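Local atomic coordinates of extracellular solute-binding protein family 1 (Kribbella flavida, PDB entry 5IXP), a protein that probably binds a solute outside the cell and delivers it to an ABC transporter for import, as in related solute-binding proteins. Residues A[115-121]-A[233-239]; A[253-259]-A[329-335]; A[144-148]-A[170-174]; A[359-363]-A[384-388]. The contacts are given in a common frame with arbitrary orientation. Residues are numbered along the deposited sequence.

Interaction 1: residues A[115-121]-A[233-239]; sequences PEAICYR and ATMACPG
Two antiparallel β-strands pair here in the mixed sheet of the solute-binding protein fold. Strand 115-121 runs against strand 234-238 at 143°, with short axes 4.2 Å apart. P115 O accepts a hydrogen bond from G239 N (3.1 Å). E116 faces P238 as a non-hydrogen-bonded pair (CA-CA 3.9 Å). A117 and C237 form a hydrogen-bonded pair: A117 N to C237 O is 2.8 Å and C237 N to A117 O 2.9 Å. I118 lies opposite A236. C119 pairs with selenomethionine M235, with C119 N to M235 O at 3.1 Å and M235 N to C119 O at 3.2 Å. Y120 lies opposite T234. R121 N hydrogen-bonds A233 O (2.8 Å); the second segment turns a corner at A233. A117, C119, M235 and C237 share one face. C119 is p and C237 t. In the C119 conformer given, one of two, C119 SG and C237 SG are 3.3 Å apart, too far for a disulfide; yet a disulfide between them has been observed in this protein.

Interaction 2: residues A[253-259]-A[329-335]; sequences GKGKWDV and YFNNAPV
A loop with an inverse gamma turn at F330 packs on the start of strand 257-260, part of the mixed sheet. Segment 329-335 has no regular structure until a helix begins after P334. Residues 253-256 are loop and 257-259 extended. Y329 (chi1 t) lays its ring beside W257, with Y329 CE2 4.1 Å from W257 CD1. Its OH lies 3.1 Å from G253 CA and hydrogen-bonds G250. Y329 O is linked by water to the other segment: one water takes a hydrogen bond from G255 N (2.7 Å) and gives one to Y329 O (2.8 Å). Another lies 2.7 Å from both Y329 O and G253 O and accepts from W257 N (3.0 Å). F330 (chi1 m) puts CE2 3.5 Å from W257 CB; the F330 ring and the W257 five-membered ring meet obliquely, at 49°. N331 and N332 are left-handed (phi near 55°). N331 ND2 donates to D258 OD2 at 2.9 Å, and D258 also forms salt bridges with R122 and R134. A333 N hydrogen-bonds F330 O (2.9 Å), and A333 CB touches V259 CG1 at 3.5 Å. In the V259 conformer given, V335 CG1 lies 4.1 Å from V259 CG1.

Interaction 3: residues A[144-148]-A[170-174]; sequences WTSYF and TWEAM
The start of helix 144-157 meets the C-terminal half of helix 167-175 through side chains alone. The segments run nearly antiparallel, at 156°, but their axes come no closer than 13.0 Å. Large side chains span this gap. Aromatic contacts centre on selenomethionine M174 (m, t, p). Its CG sits over the W144 five-membered ring, 3.5 Å from the centroid, a CH-pi contact. M174 SE lies over the same ring, 4.4 Å from the centroid, and at the edge of the F148 ring, 5.1 Å from that centroid. Both are Met-aromatic contacts. W144 and F148 both have chi1 m. In apolar packing, W144 CH2 meets A173 CB at 3.7 Å and F148 CZ meets T170 CG2 at 3.7 Å. Helix 195-209 touches M174 and F148. The polar link is a water, 2.9 Å from T170 OG1 and 3.3 Å from Y147 OH. T170 OG1 also hydrogen-bonds S166, Y147 OH T234 of strand 232-238, and W144 NE1 Q177. No direct hydrogen bond joins the segments, so their contact rests on buried apolar and aromatic packing plus one water.

Interaction 4: residues A[359-363]-A[384-388]; sequences INQVF and ALREA
V362, A388 and F363 lose the most surface where the last two long helices of the chain pack as an antiparallel helical hairpin. The segments cross at 161°, with axes 8.7 Å apart. The nearest CA pairs are I359 with A388 (5.0 Å) and F363 with A384 (5.3 Å). Alanines at 384 and 388, one turn apart, permit this closeness. V362 points toward the other helix. Its CG2 lies 3.4 Å from A384 O, 3.6 Å from A388 N and 3.7 Å from A388 CB. A388 CB also meets I359 CG2 at 4.0 Å and F363 CE2 at 3.6 Å. F363 (chi1 -81°) turns its ring over the second helix. A384 CB sits over the ring face, 4.2 Å from the centroid, as a CH-pi contact, and L385 CD2 is 3.9 Å from F363 CZ. At the border a water lies 2.9 Å from V362 O and 2.7 Å from E387 OE1, while E387 OE2 hydrogen-bonds Q383. The hairpin is formed by helices 356-371 and 377-392. I359 and A388 also touch Y189, and the F363 ring meets that of Y182. On the side away from helix 377-392, N360 hydrogen-bonds W171 and E172 of helix 167-175.

From the N terminus, strand 108-121 opens the loop of 111 residues that interaction 1 closes at 233-239. Interaction 3, closing 21 residues, falls wholly within it. Y147 OH meets T234 OG1 at 2.6 Å, tying helix 144-157 to the strand pair, while A173 of helix 167-175 packs on A236. Interaction 2 follows in series and closes 69 residues. It shares the sheet with interaction 1, since strand 257-260 also pairs with strand 108-121. Interaction 4, a hairpin of the last two helices, closes 20 residues. It meets interaction 3 through N360 and through packing of W171 on F363. No contacts cross in sequence. Interactions 2 and 4 lie on opposite sides of the chain's centre.

Interaction 1: residues A[115-121]-A[233-239]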
loop_
_atom_site.group_PDB
_atom_site.type_symbol
_atom_site.label_atom_id
_atom_site.label_comp_id
_atom_site.label_asym_id
_atom_site.label_seq_id
_atom_site.Cartn_x
_atom_site.Cartn_y
_atom_site.Cartn_z
ATOM N N PRO A 115 -6.056 -2.248 -1.220
ATOM C CA PRO A 115 -6.947 -2.366 -0.056
ATOM C C PRO A 115 -6.722 -3.697 0.642
ATOM O O PRO A 115 -6.533 -4.731 -0.002
ATOM C CB PRO A 115 -8.346 -2.273 -0.669
ATOM C CG PRO A 115 -8.172 -2.858 -2.039
ATOM C CD PRO A 115 -6.797 -2.360 -2.492
ATOM N N GLU A 116 -6.711 -3.666 1.972
ATOM C CA GLU A 116 -6.206 -4.784 2.751
ATOM C C GLU A 116 -7.312 -5.574 3.431
ATOM O O GLU A 116 -8.257 -5.001 3.985
ATOM C CB GLU A 116 -5.224 -4.301 3.809
ATOM C CG GLU A 116 -3.945 -3.730 3.196
ATOM C CD GLU A 116 -3.003 -3.238 4.247
ATOM O OE1 GLU A 116 -3.254 -2.158 4.814
ATOM O OE2 GLU A 116 -2.015 -3.941 4.510
ATOM N N ALA A 117 -7.155 -6.890 3.416
ATOM C CA ALA A 117 -7.978 -7.808 4.188
ATOM C C ALA A 117 -7.061 -8.570 5.142
ATOM O O ALA A 117 -5.876 -8.258 5.268
ATOM C CB ALA A 117 -8.754 -8.741 3.258
ATOM N N ILE A 118 -7.607 -9.572 5.826
ATOM C CA ILE A 118 -6.790 -10.527 6.567
ATOM C C ILE A 118 -6.855 -11.859 5.840
ATOM O O ILE A 118 -7.931 -12.460 5.728
ATOM C CB ILE A 118 -7.236 -10.687 8.031
ATOM C CG1 ILE A 118 -7.132 -9.361 8.807
ATOM C CG2 ILE A 118 -6.386 -11.751 8.708
ATOM C CD1 ILE A 118 -5.705 -8.777 8.900
ATOM N N CYS A 119 -5.728 -12.308 5.308
ATOM C CA CYS A 119 -5.687 -13.679 4.835
ATOM C C CYS A 119 -5.250 -14.581 5.981
ATOM O O CYS A 119 -4.635 -14.142 6.958
ATOM C CB CYS A 119 -4.757 -13.838 3.627
ATOM S SG CYS A 119 -3.046 -13.333 3.881
ATOM N N TYR A 120 -5.608 -15.851 5.873
ATOM C CA TYR A 120 -5.358 -16.764 6.987
ATOM C C TYR A 120 -5.261 -18.210 6.523
ATOM O O TYR A 120 -5.808 -18.603 5.488
ATOM C CB TYR A 120 -6.436 -16.641 8.079
ATOM C CG TYR A 120 -7.832 -17.021 7.624
ATOM C CD1 TYR A 120 -8.632 -16.113 6.932
ATOM C CD2 TYR A 120 -8.355 -18.286 7.895
ATOM C CE1 TYR A 120 -9.910 -16.456 6.512
ATOM C CE2 TYR A 120 -9.635 -18.641 7.481
ATOM C CZ TYR A 120 -10.407 -17.719 6.787
ATOM O OH TYR A 120 -11.676 -18.053 6.366
ATOM N N ARG A 121 -4.563 -19.000 7.336
ATOM C CA ARG A 121 -4.356 -20.424 7.086
ATOM C C ARG A 121 -5.526 -21.193 7.689
ATOM O O ARG A 121 -5.574 -21.423 8.903
ATOM C CB ARG A 121 -3.021 -20.865 7.672
ATOM C CG ARG A 121 -1.805 -20.406 6.852
ATOM C CD ARG A 121 -1.561 -21.351 5.664
ATOM N NE ARG A 121 -1.315 -22.717 6.124
ATOM C CZ ARG A 121 -0.115 -23.199 6.445
ATOM N NH1 ARG A 121 0.971 -22.434 6.345
ATOM N NH2 ARG A 121 -0.000 -24.453 6.857
ATOM N N ALA A 233 0.245 -17.940 10.572
ATOM C CA ALA A 233 -1.136 -18.282 10.248
ATOM C C ALA A 233 -1.955 -17.149 9.642
ATOM O O ALA A 233 -3.023 -17.430 9.084
ATOM C CB ALA A 233 -1.874 -18.788 11.501
ATOM N N THR A 234 -1.520 -15.888 9.758
ATOM C CA THR A 234 -2.257 -14.761 9.188
ATOM C C THR A 234 -1.289 -13.748 8.583
ATOM O O THR A 234 -0.102 -13.709 8.920
ATOM C CB THR A 234 -3.116 -14.015 10.221
ATOM O OG1 THR A 234 -2.255 -13.285 11.111
ATOM C CG2 THR A 234 -3.999 -14.972 11.036
HETATM N N MSE A 235 -1.824 -12.917 7.690
HETATM C CA MSE A 235 -1.126 -11.723 7.198
HETATM C C MSE A 235 -2.106 -10.590 6.923
HETATM O O MSE A 235 -3.222 -10.839 6.455
HETATM C CB MSE A 235 -0.352 -12.002 5.901
HETATM C CG MSE A 235 0.953 -12.759 6.036
HETATM SE SE MSE A 235 1.935 -12.502 4.363
HETATM C CE MSE A 235 2.464 -10.613 4.652
ATOM N N ALA A 236 -1.688 -9.351 7.200
ATOM C CA ALA A 236 -2.381 -8.198 6.650
ATOM C C ALA A 236 -2.112 -8.174 5.153
ATOM O O ALA A 236 -0.959 -8.244 4.718
ATOM C CB ALA A 236 -1.911 -6.905 7.314
ATOM N N CYS A 237 -3.174 -8.088 4.364
ATOM C CA CYS A 237 -3.158 -8.617 3.004
ATOM C C CYS A 237 -3.800 -7.664 2.003
ATOM O O CYS A 237 -5.016 -7.703 1.799
ATOM C CB CYS A 237 -3.893 -9.958 3.000
ATOM S SG CYS A 237 -3.761 -11.004 1.590
ATOM N N PRO A 238 -3.013 -6.808 1.336
ATOM C CA PRO A 238 -3.562 -6.090 0.179
ATOM C C PRO A 238 -3.912 -7.071 -0.925
ATOM O O PRO A 238 -3.319 -8.145 -1.038
ATOM C CB PRO A 238 -2.422 -5.153 -0.245
ATOM C CG PRO A 238 -1.174 -5.878 0.208
ATOM C CD PRO A 238 -1.570 -6.542 1.514
ATOM N N GLY A 239 -4.888 -6.683 -1.750
ATOM C CA GLY A 239 -5.301 -7.537 -2.853
ATOM C C GLY A 239 -4.141 -8.064 -3.679
ATOM O O GLY A 239 -4.111 -9.242 -4.042
#

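Interaction 2: residues A[253-259]-A[329-335]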
loop_
_atom_site.group_PDB
_atom_site.type_symbol
_atom_site.label_atom_id
_atom_site.label_comp_id
_atom_site.label_asym_id
_atom_site.label_seq_id
_atom_site.Cartn_x
_atom_site.Cartn_y
_atom_site.Cartn_z
ATOM N N GLY A 253 0.681 -24.834 -0.360
ATOM C CA GLY A 253 -0.389 -23.993 0.143
ATOM C C GLY A 253 -1.769 -24.285 -0.409
ATOM O O GLY A 253 -2.738 -23.683 0.061
ATOM N N LYS A 254 -1.885 -25.177 -1.393
ATOM C CA LYS A 254 -3.191 -25.489 -1.964
ATOM C C LYS A 254 -4.138 -26.007 -0.891
ATOM O O LYS A 254 -3.776 -26.871 -0.088
ATOM C CB LYS A 254 -3.054 -26.518 -3.087
ATOM C CG LYS A 254 -2.348 -25.967 -4.314
ATOM C CD LYS A 254 -2.688 -26.750 -5.573
ATOM C CE LYS A 254 -2.219 -26.000 -6.819
ATOM N NZ LYS A 254 -2.922 -24.691 -7.008
ATOM N N GLY A 255 -5.354 -25.465 -0.875
ATOM C CA GLY A 255 -6.345 -25.844 0.110
ATOM C C GLY A 255 -6.131 -25.283 1.496
ATOM O O GLY A 255 -6.912 -25.601 2.402
ATOM N N LYS A 256 -5.112 -24.449 1.701
ATOM C CA LYS A 256 -4.777 -24.003 3.047
ATOM C C LYS A 256 -5.058 -22.532 3.318
ATOM O O LYS A 256 -5.067 -22.138 4.488
ATOM C CB LYS A 256 -3.301 -24.285 3.351
ATOM C CG LYS A 256 -2.974 -25.763 3.433
ATOM C CD LYS A 256 -1.506 -26.004 3.737
ATOM C CE LYS A 256 -1.201 -27.496 3.781
ATOM N NZ LYS A 256 0.268 -27.735 3.775
ATOM N N TRP A 257 -5.289 -21.713 2.289
ATOM C CA TRP A 257 -5.442 -20.275 2.473
ATOM C C TRP A 257 -6.867 -19.816 2.181
ATOM O O TRP A 257 -7.571 -20.384 1.337
ATOM C CB TRP A 257 -4.470 -19.494 1.579
ATOM C CG TRP A 257 -3.058 -19.413 2.088
ATOM C CD1 TRP A 257 -1.991 -20.168 1.683
ATOM C CD2 TRP A 257 -2.556 -18.507 3.079
ATOM N NE1 TRP A 257 -0.853 -19.788 2.371
ATOM C CE2 TRP A 257 -1.176 -18.771 3.230
ATOM C CE3 TRP A 257 -3.142 -17.499 3.859
ATOM C CZ2 TRP A 257 -0.376 -18.066 4.127
ATOM C CZ3 TRP A 257 -2.351 -16.805 4.747
ATOM C CH2 TRP A 257 -0.977 -17.089 4.873
ATOM N N ASP A 258 -7.285 -18.779 2.904
ATOM C CA ASP A 258 -8.550 -18.101 2.664
ATOM C C ASP A 258 -8.341 -16.624 2.968
ATOM O O ASP A 258 -7.280 -16.211 3.448
ATOM C CB ASP A 258 -9.686 -18.686 3.517
ATOM C CG ASP A 258 -11.046 -18.624 2.819
ATOM O OD1 ASP A 258 -11.293 -17.673 2.031
ATOM O OD2 ASP A 258 -11.868 -19.539 3.062
ATOM N N VAL A 259 -9.354 -15.818 2.688
ATOM C CA VAL A 259 -9.273 -14.403 3.013
ATOM C C VAL A 259 -10.598 -13.968 3.611
ATOM O O VAL A 259 -11.672 -14.344 3.129
ATOM C CB VAL A 259 -8.883 -13.549 1.786
ATOM C CG1 VAL A 259 -9.865 -13.741 0.666
ATOM C CG2 VAL A 259 -8.778 -12.083 2.170
ATOM N N TYR A 329 -7.361 -20.294 -5.763
ATOM C CA TYR A 329 -6.330 -20.716 -4.818
ATOM C C TYR A 329 -6.747 -20.428 -3.382
ATOM O O TYR A 329 -6.528 -21.255 -2.487
ATOM C CB TYR A 329 -5.007 -20.021 -5.135
ATOM C CG TYR A 329 -3.819 -20.559 -4.366
ATOM C CD1 TYR A 329 -3.005 -21.538 -4.919
ATOM C CD2 TYR A 329 -3.500 -20.081 -3.096
ATOM C CE1 TYR A 329 -1.912 -22.035 -4.235
ATOM C CE2 TYR A 329 -2.400 -20.568 -2.401
ATOM C CZ TYR A 329 -1.611 -21.549 -2.979
ATOM O OH TYR A 329 -0.517 -22.045 -2.313
ATOM N N PHE A 330 -7.354 -19.264 -3.142
ATOM C CA PHE A 330 -7.797 -18.879 -1.803
ATOM C C PHE A 330 -9.229 -19.354 -1.542
ATOM O O PHE A 330 -10.131 -18.578 -1.223
ATOM C CB PHE A 330 -7.662 -17.370 -1.620
ATOM C CG PHE A 330 -6.258 -16.929 -1.366
ATOM C CD1 PHE A 330 -5.360 -16.800 -2.414
ATOM C CD2 PHE A 330 -5.820 -16.681 -0.074
ATOM C CE1 PHE A 330 -4.053 -16.413 -2.182
ATOM C CE2 PHE A 330 -4.515 -16.293 0.167
ATOM C CZ PHE A 330 -3.627 -16.166 -0.891
ATOM N N ASN A 331 -9.418 -20.669 -1.687
ATOM C CA ASN A 331 -10.687 -21.333 -1.365
ATOM C C ASN A 331 -11.859 -20.697 -2.114
ATOM O O ASN A 331 -12.961 -20.557 -1.581
ATOM C CB ASN A 331 -10.936 -21.329 0.151
ATOM C CG ASN A 331 -12.076 -22.257 0.562
ATOM O OD1 ASN A 331 -12.257 -23.325 -0.017
ATOM N ND2 ASN A 331 -12.853 -21.844 1.557
ATOM N N ASN A 332 -11.615 -20.300 -3.367
ATOM C CA ASN A 332 -12.649 -19.692 -4.206
ATOM C C ASN A 332 -13.250 -18.459 -3.541
ATOM O O ASN A 332 -14.451 -18.211 -3.637
ATOM C CB ASN A 332 -13.752 -20.695 -4.553
ATOM C CG ASN A 332 -13.298 -21.732 -5.539
ATOM O OD1 ASN A 332 -12.763 -21.405 -6.595
ATOM N ND2 ASN A 332 -13.509 -22.995 -5.205
ATOM N N ALA A 333 -12.417 -17.686 -2.852
ATOM C CA ALA A 333 -12.923 -16.510 -2.165
ATOM C C ALA A 333 -13.453 -15.502 -3.181
ATOM O O ALA A 333 -12.875 -15.344 -4.262
ATOM C CB ALA A 333 -11.835 -15.864 -1.306
ATOM N N PRO A 334 -14.554 -14.811 -2.868
ATOM C CA PRO A 334 -15.089 -13.764 -3.765
ATOM C C PRO A 334 -14.292 -12.470 -3.626
ATOM O O PRO A 334 -14.757 -11.456 -3.093
ATOM C CB PRO A 334 -16.536 -13.634 -3.282
ATOM C CG PRO A 334 -16.429 -13.924 -1.787
ATOM C CD PRO A 334 -15.368 -14.979 -1.648
ATOM N N VAL A 335 -13.045 -12.502 -4.106
ATOM C CA VAL A 335 -12.110 -11.412 -3.807
ATOM C C VAL A 335 -12.544 -10.102 -4.455
ATOM O O VAL A 335 -12.230 -9.021 -3.944
ATOM C CB VAL A 335 -10.675 -11.789 -4.225
ATOM C CG1 VAL A 335 -10.158 -12.935 -3.368
ATOM C CG2 VAL A 335 -10.622 -12.156 -5.721
HETATM O O HOH W 1 -4.888 -22.260 -0.584
HETATM O O HOH W 2 -6.382 -24.031 -2.981
HETATM O O HOH W 3 -7.739 -22.760 0.134
#

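Interaction 3: residues A[144-148]-A[170-174]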
loop_
_atom_site.group_PDB
_atom_site.type_symbol
_atom_site.label_atom_id
_atom_site.label_comp_id
_atom_site.label_asym_id
_atom_site.label_seq_id
_atom_site.Cartn_x
_atom_site.Cartn_y
_atom_site.Cartn_z
ATOM N N TRP A 144 -7.448 -4.282 16.627
ATOM C CA TRP A 144 -6.153 -4.931 16.808
ATOM C C TRP A 144 -6.091 -5.689 18.127
ATOM O O TRP A 144 -5.479 -6.760 18.206
ATOM C CB TRP A 144 -5.027 -3.898 16.696
ATOM C CG TRP A 144 -4.905 -3.420 15.283
ATOM C CD1 TRP A 144 -5.336 -2.222 14.768
ATOM C CD2 TRP A 144 -4.376 -4.163 14.183
ATOM N NE1 TRP A 144 -5.084 -2.174 13.416
ATOM C CE2 TRP A 144 -4.501 -3.355 13.031
ATOM C CE3 TRP A 144 -3.809 -5.439 14.059
ATOM C CZ2 TRP A 144 -4.067 -3.779 11.767
ATOM C CZ3 TRP A 144 -3.384 -5.864 12.810
ATOM C CH2 TRP A 144 -3.509 -5.036 11.679
ATOM N N THR A 145 -6.736 -5.168 19.166
ATOM C CA THR A 145 -6.767 -5.891 20.436
ATOM C C THR A 145 -7.381 -7.278 20.252
ATOM O O THR A 145 -6.839 -8.280 20.731
ATOM C CB THR A 145 -7.533 -5.075 21.473
ATOM O OG1 THR A 145 -6.840 -3.842 21.703
ATOM C CG2 THR A 145 -7.626 -5.836 22.786
ATOM N N SER A 146 -8.495 -7.355 19.519
ATOM C CA SER A 146 -9.117 -8.650 19.240
ATOM C C SER A 146 -8.233 -9.522 18.352
ATOM O O SER A 146 -8.189 -10.747 18.520
ATOM C CB SER A 146 -10.482 -8.441 18.588
ATOM O OG SER A 146 -11.342 -7.708 19.444
ATOM N N TYR A 147 -7.545 -8.910 17.385
ATOM C CA TYR A 147 -6.618 -9.661 16.540
ATOM C C TYR A 147 -5.521 -10.328 17.373
ATOM O O TYR A 147 -5.236 -11.522 17.209
ATOM C CB TYR A 147 -6.027 -8.718 15.488
ATOM C CG TYR A 147 -4.966 -9.315 14.597
ATOM C CD1 TYR A 147 -5.310 -10.118 13.507
ATOM C CD2 TYR A 147 -3.624 -9.055 14.830
ATOM C CE1 TYR A 147 -4.326 -10.654 12.667
ATOM C CE2 TYR A 147 -2.638 -9.578 14.007
ATOM C CZ TYR A 147 -2.994 -10.374 12.933
ATOM O OH TYR A 147 -2.008 -10.874 12.133
ATOM N N PHE A 148 -4.900 -9.576 18.285
ATOM C CA PHE A 148 -3.844 -10.160 19.111
ATOM C C PHE A 148 -4.406 -11.153 20.125
ATOM O O PHE A 148 -3.770 -12.173 20.418
ATOM C CB PHE A 148 -3.050 -9.056 19.808
ATOM C CG PHE A 148 -2.288 -8.162 18.846
ATOM C CD1 PHE A 148 -1.427 -8.711 17.898
ATOM C CD2 PHE A 148 -2.456 -6.785 18.876
ATOM C CE1 PHE A 148 -0.728 -7.890 16.998
ATOM C CE2 PHE A 148 -1.771 -5.958 17.982
ATOM C CZ PHE A 148 -0.900 -6.506 17.041
ATOM N N THR A 170 3.187 -5.805 10.852
ATOM C CA THR A 170 2.056 -5.465 11.708
ATOM C C THR A 170 2.087 -3.986 12.081
ATOM O O THR A 170 1.042 -3.318 12.121
ATOM C CB THR A 170 2.059 -6.342 12.964
ATOM O OG1 THR A 170 2.136 -7.725 12.590
ATOM C CG2 THR A 170 0.795 -6.108 13.794
ATOM N N TRP A 171 3.282 -3.460 12.348
ATOM C CA TRP A 171 3.455 -2.033 12.608
ATOM C C TRP A 171 2.998 -1.191 11.428
ATOM O O TRP A 171 2.301 -0.183 11.605
ATOM C CB TRP A 171 4.925 -1.749 12.923
ATOM C CG TRP A 171 5.351 -0.287 12.863
ATOM C CD1 TRP A 171 5.811 0.400 11.767
ATOM C CD2 TRP A 171 5.392 0.634 13.957
ATOM N NE1 TRP A 171 6.122 1.697 12.116
ATOM C CE2 TRP A 171 5.877 1.866 13.454
ATOM C CE3 TRP A 171 5.051 0.543 15.310
ATOM C CZ2 TRP A 171 6.031 2.997 14.262
ATOM C CZ3 TRP A 171 5.210 1.669 16.114
ATOM C CH2 TRP A 171 5.694 2.879 15.586
ATOM N N GLU A 172 3.419 -1.563 10.217
ATOM C CA GLU A 172 2.979 -0.824 9.038
ATOM C C GLU A 172 1.460 -0.777 8.972
ATOM O O GLU A 172 0.871 0.280 8.706
ATOM C CB GLU A 172 3.546 -1.462 7.771
ATOM C CG GLU A 172 5.062 -1.369 7.661
ATOM C CD GLU A 172 5.523 0.066 7.403
ATOM O OE1 GLU A 172 5.496 0.511 6.231
ATOM O OE2 GLU A 172 5.872 0.763 8.373
ATOM N N ALA A 173 0.810 -1.910 9.240
ATOM C CA ALA A 173 -0.646 -1.969 9.156
ATOM C C ALA A 173 -1.295 -1.055 10.186
ATOM O O ALA A 173 -2.220 -0.302 9.859
ATOM C CB ALA A 173 -1.123 -3.410 9.328
HETATM N N MSE A 174 -0.805 -1.075 11.422
HETATM C CA MSE A 174 -1.410 -0.271 12.476
HETATM C C MSE A 174 -1.058 1.206 12.378
HETATM O O MSE A 174 -1.927 2.065 12.538
HETATM C CB MSE A 174 -0.988 -0.792 13.851
HETATM C CG MSE A 174 -1.417 -2.222 14.095
HETATM SE SE MSE A 174 -0.846 -2.744 15.882
HETATM C CE MSE A 174 -1.941 -1.458 16.883
HETATM O O HOH W 4 0.115 -8.800 10.778
#

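Interaction 4: residues A[359-363]-A[384-388]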
loop_
_atom_site.group_PDB
_atom_site.type_symbol
_atom_site.label_atom_id
_atom_site.label_comp_id
_atom_site.label_asym_id
_atom_site.label_seq_id
_atom_site.Cartn_x
_atom_site.Cartn_y
_atom_site.Cartn_z
ATOM N N ILE A 359 11.904 8.805 8.669
ATOM C CA ILE A 359 11.551 8.628 10.077
ATOM C C ILE A 359 11.017 7.225 10.311
ATOM O O ILE A 359 11.410 6.536 11.261
ATOM C CB ILE A 359 10.525 9.690 10.515
ATOM C CG1 ILE A 359 11.115 11.095 10.439
ATOM C CG2 ILE A 359 9.973 9.385 11.920
ATOM C CD1 ILE A 359 10.062 12.192 10.637
ATOM N N ASN A 360 10.085 6.788 9.461
ATOM C CA ASN A 360 9.510 5.463 9.644
ATOM C C ASN A 360 10.579 4.379 9.605
ATOM O O ASN A 360 10.472 3.380 10.324
ATOM C CB ASN A 360 8.445 5.190 8.586
ATOM C CG ASN A 360 7.658 3.944 8.896
ATOM O OD1 ASN A 360 7.069 3.841 9.967
ATOM N ND2 ASN A 360 7.647 2.984 7.966
ATOM N N GLN A 361 11.620 4.572 8.791
ATOM C CA GLN A 361 12.675 3.571 8.667
ATOM C C GLN A 361 13.393 3.347 9.994
ATOM O O GLN A 361 13.742 2.210 10.334
ATOM C CB GLN A 361 13.664 3.998 7.579
ATOM C CG GLN A 361 14.711 2.954 7.242
ATOM C CD GLN A 361 15.624 3.374 6.100
ATOM O OE1 GLN A 361 15.170 3.881 5.070
ATOM N NE2 GLN A 361 16.922 3.164 6.279
ATOM N N VAL A 362 13.624 4.412 10.765
ATOM C CA VAL A 362 14.318 4.227 12.038
ATOM C C VAL A 362 13.416 3.492 13.025
ATOM O O VAL A 362 13.890 2.658 13.807
ATOM C CB VAL A 362 14.858 5.557 12.609
ATOM C CG1 VAL A 362 15.397 6.459 11.507
ATOM C CG2 VAL A 362 13.846 6.273 13.480
ATOM N N PHE A 363 12.099 3.744 12.979
ATOM C CA PHE A 363 11.194 3.027 13.873
ATOM C C PHE A 363 11.092 1.555 13.495
ATOM O O PHE A 363 11.077 0.684 14.374
ATOM C CB PHE A 363 9.808 3.674 13.883
ATOM C CG PHE A 363 9.713 4.884 14.767
ATOM C CD1 PHE A 363 9.479 4.746 16.130
ATOM C CD2 PHE A 363 9.871 6.160 14.242
ATOM C CE1 PHE A 363 9.393 5.853 16.953
ATOM C CE2 PHE A 363 9.787 7.276 15.058
ATOM C CZ PHE A 363 9.546 7.121 16.420
ATOM N N ALA A 384 15.192 4.658 18.585
ATOM C CA ALA A 384 14.351 5.146 17.494
ATOM C C ALA A 384 14.048 6.631 17.663
ATOM O O ALA A 384 14.125 7.400 16.697
ATOM C CB ALA A 384 13.056 4.333 17.408
ATOM N N LEU A 385 13.729 7.064 18.889
ATOM C CA LEU A 385 13.431 8.480 19.100
ATOM C C LEU A 385 14.638 9.350 18.778
ATOM O O LEU A 385 14.497 10.382 18.110
ATOM C CB LEU A 385 12.958 8.734 20.534
ATOM C CG LEU A 385 11.569 8.205 20.910
ATOM C CD1 LEU A 385 11.144 8.698 22.279
ATOM C CD2 LEU A 385 10.521 8.578 19.877
ATOM N N ARG A 386 15.832 8.950 19.240
ATOM C CA ARG A 386 17.045 9.699 18.913
ATOM C C ARG A 386 17.245 9.796 17.410
ATOM O O ARG A 386 17.511 10.879 16.873
ATOM C CB ARG A 386 18.277 9.047 19.545
ATOM C CG ARG A 386 18.456 9.282 21.023
ATOM C CD ARG A 386 19.887 8.922 21.468
ATOM N NE ARG A 386 20.294 7.579 21.049
ATOM C CZ ARG A 386 20.005 6.470 21.725
ATOM N NH1 ARG A 386 19.292 6.543 22.843
ATOM N NH2 ARG A 386 20.417 5.287 21.282
ATOM N N GLU A 387 17.143 8.663 16.715
ATOM C CA GLU A 387 17.412 8.649 15.284
ATOM C C GLU A 387 16.321 9.359 14.499
ATOM O O GLU A 387 16.613 9.995 13.480
ATOM C CB GLU A 387 17.586 7.209 14.817
ATOM C CG GLU A 387 18.759 6.537 15.518
ATOM C CD GLU A 387 19.024 5.133 15.035
ATOM O OE1 GLU A 387 18.166 4.556 14.338
ATOM O OE2 GLU A 387 20.104 4.604 15.358
ATOM N N ALA A 388 15.069 9.274 14.958
ATOM C CA ALA A 388 13.978 9.955 14.269
ATOM C C ALA A 388 14.132 11.467 14.353
ATOM O O ALA A 388 13.815 12.184 13.397
ATOM C CB ALA A 388 12.630 9.521 14.849
HETATM O O HOH W 5 16.367 2.791 15.269
#